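PDB 2EIG: lectin, which binds carbohydrates, probably L-fucose-containing glycans, as a legume seed lectin that carries calcium and manganese and assembles into oligomers. Local coordinates for the interface of chains A and B. Residues are numbered along the deposited sequence; one frame, centred on the assembly and turned at random. Chains: chain A/B, lectin.

The interface of chains A and B. Residues chain A 162, 164, 174-175; chain B 162, 164, 174-175.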
loop_
_atom_site.group_PDB
_atom_site.type_symbol
_atom_site.label_atom_id
_atom_site.label_comp_id
_atom_site.label_asym_id
_atom_site.label_seq_id
_atom_site.Cartn_x
_atom_site.Cartn_y
_atom_site.Cartn_z
ATOM N N THR A 162 -7.544 6.269 16.449
ATOM C CA THR A 162 -6.178 5.793 16.438
ATOM C C THR A 162 -5.592 5.939 15.024
ATOM O O THR A 162 -6.190 5.550 14.009
ATOM C CB THR A 162 -6.130 4.312 16.886
ATOM O OG1 THR A 162 -6.743 4.195 18.153
ATOM C CG2 THR A 162 -4.708 3.757 16.905
ATOM N N ILE A 164 -2.037 5.205 12.841
ATOM C CA ILE A 164 -0.733 4.545 12.911
ATOM C C ILE A 164 -0.073 4.962 11.625
ATOM O O ILE A 164 -0.699 4.888 10.588
ATOM C CB ILE A 164 -0.809 2.994 12.981
ATOM C CG1 ILE A 164 -1.396 2.522 14.315
ATOM C CG2 ILE A 164 0.601 2.362 12.807
ATOM C CD1 ILE A 164 -1.671 0.994 14.375
ATOM N N VAL A 174 -5.985 5.038 9.768
ATOM C CA VAL A 174 -6.816 5.542 10.813
ATOM C C VAL A 174 -7.874 4.513 11.193
ATOM O O VAL A 174 -8.498 3.918 10.324
ATOM C CB VAL A 174 -7.520 6.851 10.376
ATOM C CG1 VAL A 174 -8.216 7.486 11.567
ATOM C CG2 VAL A 174 -6.505 7.786 9.661
ATOM N N VAL A 175 -8.077 4.348 12.487
ATOM C CA VAL A 175 -9.321 3.782 12.970
ATOM C C VAL A 175 -10.066 4.770 13.878
ATOM O O VAL A 175 -9.418 5.485 14.667
ATOM C CB VAL A 175 -9.077 2.413 13.640
ATOM C CG1 VAL A 175 -8.037 2.501 14.690
ATOM C CG2 VAL A 175 -10.316 1.928 14.275
ATOM N N THR B 162 -1.311 -2.388 19.018
ATOM C CA THR B 162 -2.522 -1.995 18.352
ATOM C C THR B 162 -2.422 -2.522 16.951
ATOM O O THR B 162 -1.395 -2.365 16.275
ATOM C CB THR B 162 -2.719 -0.485 18.332
ATOM O OG1 THR B 162 -2.689 -0.010 19.675
ATOM C CG2 THR B 162 -4.094 -0.120 17.733
ATOM N N ILE B 164 -4.630 -2.555 13.273
ATOM C CA ILE B 164 -5.763 -2.022 12.539
ATOM C C ILE B 164 -5.786 -2.723 11.224
ATOM O O ILE B 164 -4.772 -2.759 10.513
ATOM C CB ILE B 164 -5.702 -0.466 12.270
ATOM C CG1 ILE B 164 -5.669 0.328 13.594
ATOM C CG2 ILE B 164 -6.902 -0.017 11.348
ATOM C CD1 ILE B 164 -5.304 1.821 13.463
ATOM N N VAL B 174 0.324 -2.810 12.230
ATOM C CA VAL B 174 0.561 -3.095 13.646
ATOM C C VAL B 174 1.444 -2.022 14.211
ATOM O O VAL B 174 2.418 -1.644 13.601
ATOM C CB VAL B 174 1.287 -4.439 13.811
ATOM C CG1 VAL B 174 1.489 -4.798 15.331
ATOM C CG2 VAL B 174 0.538 -5.521 13.021
ATOM N N VAL B 175 1.111 -1.553 15.391
ATOM C CA VAL B 175 2.030 -0.754 16.176
ATOM C C VAL B 175 2.143 -1.337 17.581
ATOM O O VAL B 175 1.135 -1.785 18.157
ATOM C CB VAL B 175 1.595 0.683 16.245
ATOM C CG1 VAL B 175 0.724 0.885 17.389
ATOM C CG2 VAL B 175 2.786 1.523 16.467
#
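A:Ile164 and B:Ile164 meet beside the two-fold axis, on strand 159-166 of chain A and its counterpart 158-166 of chain B. The two side chains run antiparallel and slide past one another, with their CD1 methyls 3.8 Å apart. Each passes beside the axis and reaches past the midplane between the chains to the partner's Val175, on strand 171-178 in chain A and 171-177 in chain B. CD1 of A:Ile164 lies 3.8 Å from CB of B:Val175, and its CG2 branch sits 4.0 Å from that same CB, so both arms of the isoleucine close on the branch point of the valine from the same side. CD1 is anti to CA about the CB-CG1 bond (chi2 172° in A:Ile164), so the longer branch is extended. Isoleucine suits the place because one arm is long enough to reach past the midplane while the short one fills the flank, and its branching at CB favours the extended backbone of a strand. Valine, also beta-branched, fits its strand equally well and offers the isoleucine a compact apolar partner.

The twin contact, B:Ile164 against A:Val175, is closely packed on the same plan, but the model brings the CG1 methyl of A:Val175 implausibly near the isoleucine end, and the detail there is doubtful.

Beside the isoleucines, A:Thr162 and B:Thr162 point their CG2 methyls at each other, tip to tip, at 4.0 Å. With CG2 anti to the backbone N, the methyl rather than the hydroxyl faces the partner. Threonine is likewise beta-branched, and can present a methyl here while its hydroxyl points elsewhere. The CG2 of A:Thr162 also lies 4.0 Å from CD1 of B:Ile164, closing one side of the cluster.

The patch is a small apolar part of a two-fold interface between strands of two legume lectin subunits, and it probably contributes to the quaternary association of the deposited tetramer.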